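DNA repair and telomere maintenance protein nbs1 (Schizosaccharomyces pombe, PDB 3HUF) serves as the adaptor of the MRN complex in DNA double-strand break repair, its N-terminal FHA and BRCT domains recognising phosphorylated proteins such as Ctp1. Local coordinates at residues A[38-50]-A[99-111]. Sequence-based numbering, arbitrary orientation.
Sequences VISKSISKRHARF and KIQLGKCPFTINA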
loop_
_atom_site.group_PDB
_atom_site.type_symbol
_atom_site.label_atom_id
_atom_site.label_comp_id
_atom_site.label_asym_id
_atom_site.label_seq_id
_atom_site.Cartn_x
_atom_site.Cartn_y
_atom_site.Cartn_z
ATOM N N VAL A 38 -10.080 -27.614 -6.602
ATOM C CA VAL A 38 -8.914 -28.181 -5.964
ATOM C C VAL A 38 -9.049 -29.682 -6.083
ATOM O O VAL A 38 -9.942 -30.270 -5.469
ATOM C CB VAL A 38 -8.823 -27.796 -4.471
ATOM C CG1 VAL A 38 -7.442 -28.154 -3.932
ATOM C CG2 VAL A 38 -9.073 -26.317 -4.276
ATOM N N ILE A 39 -8.170 -30.300 -6.867
ATOM C CA ILE A 39 -8.319 -31.716 -7.186
ATOM C C ILE A 39 -7.418 -32.620 -6.347
ATOM O O ILE A 39 -6.189 -32.528 -6.421
ATOM C CB ILE A 39 -8.078 -31.987 -8.680
ATOM C CG1 ILE A 39 -8.850 -30.955 -9.527
ATOM C CG2 ILE A 39 -8.462 -33.433 -9.025
ATOM C CD1 ILE A 39 -8.596 -31.035 -11.003
ATOM N N SER A 40 -8.058 -33.469 -5.541
ATOM C CA SER A 40 -7.393 -34.514 -4.759
ATOM C C SER A 40 -8.461 -35.524 -4.322
ATOM O O SER A 40 -9.631 -35.163 -4.165
ATOM C CB SER A 40 -6.686 -33.911 -3.530
ATOM O OG SER A 40 -5.719 -34.789 -2.971
ATOM N N LYS A 41 -8.049 -36.772 -4.116
ATOM C CA LYS A 41 -8.935 -37.862 -3.699
ATOM C C LYS A 41 -9.853 -37.552 -2.519
ATOM O O LYS A 41 -11.052 -37.860 -2.561
ATOM C CB LYS A 41 -8.116 -39.122 -3.361
ATOM C CG LYS A 41 -7.969 -40.122 -4.507
ATOM C CD LYS A 41 -8.714 -41.452 -4.255
ATOM C CE LYS A 41 -8.628 -42.360 -5.485
ATOM N NZ LYS A 41 -9.460 -43.607 -5.412
ATOM N N SER A 42 -9.281 -36.968 -1.470
ATOM C CA SER A 42 -9.968 -36.846 -0.175
ATOM C C SER A 42 -10.721 -35.521 0.001
ATOM O O SER A 42 -11.334 -35.280 1.043
ATOM C CB SER A 42 -8.970 -37.049 0.974
ATOM O OG SER A 42 -7.964 -36.034 0.944
ATOM N N ILE A 43 -10.687 -34.691 -1.031
ATOM C CA ILE A 43 -11.418 -33.422 -1.053
ATOM C C ILE A 43 -12.826 -33.682 -1.573
ATOM O O ILE A 43 -12.987 -34.308 -2.610
ATOM C CB ILE A 43 -10.701 -32.406 -1.958
ATOM C CG1 ILE A 43 -9.274 -32.212 -1.455
ATOM C CG2 ILE A 43 -11.463 -31.045 -2.013
ATOM C CD1 ILE A 43 -8.452 -31.223 -2.256
ATOM N N SER A 44 -13.839 -33.232 -0.838
ATOM C CA SER A 44 -15.233 -33.374 -1.264
ATOM C C SER A 44 -15.502 -32.528 -2.490
ATOM O O SER A 44 -14.797 -31.539 -2.730
ATOM C CB SER A 44 -16.182 -32.945 -0.164
ATOM O OG SER A 44 -15.904 -33.653 1.015
ATOM N N LYS A 45 -16.523 -32.923 -3.252
ATOM C CA LYS A 45 -16.947 -32.207 -4.452
ATOM C C LYS A 45 -17.135 -30.707 -4.224
ATOM O O LYS A 45 -16.610 -29.895 -4.973
ATOM C CB LYS A 45 -18.238 -32.808 -5.000
ATOM C CG LYS A 45 -18.070 -34.192 -5.558
ATOM C CD LYS A 45 -19.314 -34.620 -6.297
ATOM C CE LYS A 45 -19.661 -36.036 -5.928
ATOM N NZ LYS A 45 -20.034 -36.093 -4.490
ATOM N N ARG A 46 -17.923 -30.364 -3.210
ATOM C CA ARG A 46 -17.994 -29.005 -2.681
ATOM C C ARG A 46 -17.476 -29.125 -1.245
ATOM O O ARG A 46 -18.140 -29.749 -0.407
ATOM C CB ARG A 46 -19.435 -28.495 -2.672
ATOM C CG ARG A 46 -20.074 -28.308 -4.041
ATOM C CD ARG A 46 -21.554 -27.870 -3.940
ATOM N NE ARG A 46 -21.755 -26.585 -3.252
ATOM C CZ ARG A 46 -22.220 -26.452 -2.003
ATOM N NH1 ARG A 46 -22.543 -27.525 -1.278
ATOM N NH2 ARG A 46 -22.370 -25.240 -1.471
ATOM N N HIS A 47 -16.305 -28.553 -0.954
ATOM C CA HIS A 47 -15.608 -28.880 0.299
ATOM C C HIS A 47 -15.629 -27.781 1.364
ATOM O O HIS A 47 -15.968 -28.039 2.531
ATOM C CB HIS A 47 -14.165 -29.335 0.033
ATOM C CG HIS A 47 -13.510 -29.968 1.221
ATOM N ND1 HIS A 47 -13.323 -31.326 1.337
ATOM C CD2 HIS A 47 -13.012 -29.428 2.357
ATOM C CE1 HIS A 47 -12.740 -31.597 2.492
ATOM N NE2 HIS A 47 -12.535 -30.459 3.125
ATOM N N ALA A 48 -15.243 -26.576 0.966
ATOM C CA ALA A 48 -15.141 -25.444 1.869
ATOM C C ALA A 48 -15.738 -24.178 1.258
ATOM O O ALA A 48 -15.798 -24.032 0.033
ATOM C CB ALA A 48 -13.665 -25.190 2.244
ATOM N N ARG A 49 -16.160 -23.266 2.125
ATOM C CA ARG A 49 -16.467 -21.911 1.727
ATOM C C ARG A 49 -15.437 -20.971 2.353
ATOM O O ARG A 49 -15.157 -21.072 3.538
ATOM C CB ARG A 49 -17.878 -21.540 2.169
ATOM C CG ARG A 49 -18.264 -20.117 1.822
ATOM C CD ARG A 49 -19.629 -19.740 2.403
ATOM N NE ARG A 49 -20.641 -20.751 2.083
ATOM C CZ ARG A 49 -21.359 -20.789 0.957
ATOM N NH1 ARG A 49 -21.207 -19.858 0.008
ATOM N NH2 ARG A 49 -22.240 -21.774 0.782
ATOM N N PHE A 50 -14.834 -20.116 1.532
ATOM C CA PHE A 50 -13.956 -19.054 1.986
ATOM C C PHE A 50 -14.735 -17.764 1.787
ATOM O O PHE A 50 -15.217 -17.503 0.686
ATOM C CB PHE A 50 -12.701 -18.933 1.120
ATOM C CG PHE A 50 -11.796 -20.140 1.118
ATOM C CD1 PHE A 50 -11.960 -21.197 2.015
ATOM C CD2 PHE A 50 -10.747 -20.179 0.226
ATOM C CE1 PHE A 50 -11.104 -22.286 1.983
ATOM C CE2 PHE A 50 -9.864 -21.258 0.185
ATOM C CZ PHE A 50 -10.036 -22.312 1.064
ATOM N N LYS A 99 -2.537 -21.723 6.289
ATOM C CA LYS A 99 -2.233 -22.990 5.658
ATOM C C LYS A 99 -3.510 -23.810 5.790
ATOM O O LYS A 99 -3.920 -24.156 6.892
ATOM C CB LYS A 99 -1.043 -23.626 6.392
ATOM C CG LYS A 99 -0.619 -24.989 5.943
ATOM C CD LYS A 99 0.547 -25.508 6.803
ATOM C CE LYS A 99 0.275 -26.912 7.355
ATOM N NZ LYS A 99 0.973 -28.001 6.566
ATOM N N ILE A 100 -4.182 -24.055 4.667
ATOM C CA ILE A 100 -5.523 -24.629 4.696
ATOM C C ILE A 100 -5.450 -26.032 4.094
ATOM O O ILE A 100 -5.080 -26.204 2.909
ATOM C CB ILE A 100 -6.535 -23.768 3.912
ATOM C CG1 ILE A 100 -6.621 -22.348 4.497
ATOM C CG2 ILE A 100 -7.902 -24.448 3.854
ATOM C CD1 ILE A 100 -7.044 -21.288 3.513
ATOM N N GLN A 101 -5.777 -27.021 4.929
ATOM C CA GLN A 101 -5.803 -28.418 4.535
ATOM C C GLN A 101 -7.240 -28.885 4.325
ATOM O O GLN A 101 -8.066 -28.833 5.230
ATOM C CB GLN A 101 -5.118 -29.303 5.592
ATOM C CG GLN A 101 -4.833 -30.722 5.123
ATOM C CD GLN A 101 -4.412 -31.658 6.264
ATOM O OE1 GLN A 101 -3.934 -31.218 7.311
ATOM N NE2 GLN A 101 -4.581 -32.953 6.049
ATOM N N LEU A 102 -7.518 -29.351 3.118
ATOM C CA LEU A 102 -8.825 -29.875 2.786
ATOM C C LEU A 102 -8.752 -31.377 2.847
ATOM O O LEU A 102 -7.957 -32.003 2.126
ATOM C CB LEU A 102 -9.242 -29.422 1.398
ATOM C CG LEU A 102 -9.194 -27.915 1.158
ATOM C CD1 LEU A 102 -9.743 -27.639 -0.204
ATOM C CD2 LEU A 102 -9.996 -27.146 2.225
ATOM N N GLY A 103 -9.568 -31.957 3.722
ATOM C CA GLY A 103 -9.628 -33.402 3.840
ATOM C C GLY A 103 -8.319 -33.950 4.366
ATOM O O GLY A 103 -7.775 -33.452 5.359
ATOM N N LYS A 104 -7.816 -34.979 3.694
ATOM C CA LYS A 104 -6.521 -35.541 4.008
ATOM C C LYS A 104 -5.530 -35.213 2.902
ATOM O O LYS A 104 -4.534 -35.908 2.735
ATOM C CB LYS A 104 -6.631 -37.053 4.161
ATOM C CG LYS A 104 -7.456 -37.485 5.337
ATOM C CD LYS A 104 -7.946 -38.872 5.091
ATOM C CE LYS A 104 -7.745 -39.722 6.314
ATOM N NZ LYS A 104 -8.024 -41.154 5.995
ATOM N N CYS A 105 -5.792 -34.153 2.141
ATOM C CA CYS A 105 -4.897 -33.839 1.042
ATOM C C CYS A 105 -3.529 -33.467 1.590
ATOM O O CYS A 105 -3.428 -32.584 2.429
ATOM C CB CYS A 105 -5.457 -32.739 0.155
ATOM S SG CYS A 105 -4.321 -32.279 -1.147
ATOM N N PRO A 106 -2.472 -34.179 1.146
ATOM C CA PRO A 106 -1.128 -33.928 1.686
ATOM C C PRO A 106 -0.543 -32.555 1.306
ATOM O O PRO A 106 0.451 -32.133 1.895
ATOM C CB PRO A 106 -0.284 -35.090 1.130
ATOM C CG PRO A 106 -1.025 -35.593 -0.046
ATOM C CD PRO A 106 -2.484 -35.267 0.149
ATOM N N PHE A 107 -1.178 -31.854 0.368
ATOM C CA PHE A 107 -0.754 -30.502 -0.004
ATOM C C PHE A 107 -1.741 -29.447 0.482
ATOM O O PHE A 107 -2.938 -29.547 0.235
ATOM C CB PHE A 107 -0.581 -30.402 -1.519
ATOM C CG PHE A 107 0.331 -31.452 -2.089
ATOM C CD1 PHE A 107 -0.190 -32.565 -2.736
ATOM C CD2 PHE A 107 1.712 -31.341 -1.951
ATOM C CE1 PHE A 107 0.652 -33.545 -3.247
ATOM C CE2 PHE A 107 2.558 -32.313 -2.453
ATOM C CZ PHE A 107 2.029 -33.415 -3.106
ATOM N N THR A 108 -1.240 -28.427 1.169
ATOM C CA THR A 108 -2.109 -27.376 1.706
ATOM C C THR A 108 -2.291 -26.212 0.735
ATOM O O THR A 108 -1.396 -25.900 -0.068
ATOM C CB THR A 108 -1.596 -26.847 3.051
ATOM O OG1 THR A 108 -0.234 -26.399 2.916
ATOM C CG2 THR A 108 -1.664 -27.953 4.108
ATOM N N ILE A 109 -3.464 -25.592 0.793
ATOM C CA ILE A 109 -3.686 -24.328 0.128
ATOM C C ILE A 109 -3.096 -23.252 1.017
ATOM O O ILE A 109 -3.517 -23.088 2.165
ATOM C CB ILE A 109 -5.177 -24.051 -0.053
ATOM C CG1 ILE A 109 -5.776 -25.052 -1.039
ATOM C CG2 ILE A 109 -5.421 -22.605 -0.534
ATOM C CD1 ILE A 109 -7.272 -25.046 -0.953
ATOM N N ASN A 110 -2.115 -22.531 0.490
ATOM C CA ASN A 110 -1.436 -21.495 1.248
ATOM C C ASN A 110 -1.941 -20.100 0.875
ATOM O O ASN A 110 -1.676 -19.601 -0.241
ATOM C CB ASN A 110 0.075 -21.626 1.057
ATOM C CG ASN A 110 0.560 -23.057 1.277
ATOM O OD1 ASN A 110 0.224 -23.691 2.283
ATOM N ND2 ASN A 110 1.353 -23.571 0.340
ATOM N N ALA A 111 -2.675 -19.490 1.811
ATOM C CA ALA A 111 -3.194 -18.132 1.661
ATOM C C ALA A 111 -2.283 -17.156 2.398
ATOM O O ALA A 111 -1.857 -17.414 3.527
ATOM C CB ALA A 111 -4.650 -18.027 2.181
#
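Leu102 lies along His47, the two side chains running antiparallel: Leu102 CB sits over one face of the imidazole, 4.0 Å from its centroid, while Leu102 CD2 touches both the ring carbon CD2 of His47 (3.8 Å) and Ala48 CB. With CG anti to the backbone N (chi1 -167°), the His47 ring lies between its own loop and the turn at 102-105. At the ring edge and in its plane, ND1 accepts the backbone N-H of Ser44 (N to ND1 2.9 Å, 159° at the hydrogen), and NE2 bonds to the carbonyl of Gly78, which fixes the ring's rotation. A leucine in its place would probably leave the Ser44 N-H without its acceptor and the Gly78 carbonyl without its donor, freeing the 42-47 loop to shift. Ile43 CG1 packs against Leu102 CB from another direction. Ser42 OG accepts a bent bond from Lys104 N (2.9 Å, 136°), tying the Ser40-Ile43 turn to the type II' turn that carries Gly103. Deeper in, Val38 CG2 and Ile109 CD1 meet tip to tip at 4.0 Å, and Phe50 CZ approaches Ile100 CD1, with Ile109 CD1 near the ring's edge. Apolar side chains from two facing sheets and the adjoining loop thus pack inside the FHA beta-sandwich. Above them, Ser44 OG and Lys45 N hydrogen-bond a modified side chain of the bound peptide and Lys104 NZ salt-bridges an acidic one, consistent with the apical phosphopeptide-binding loops characteristic of FHA domains.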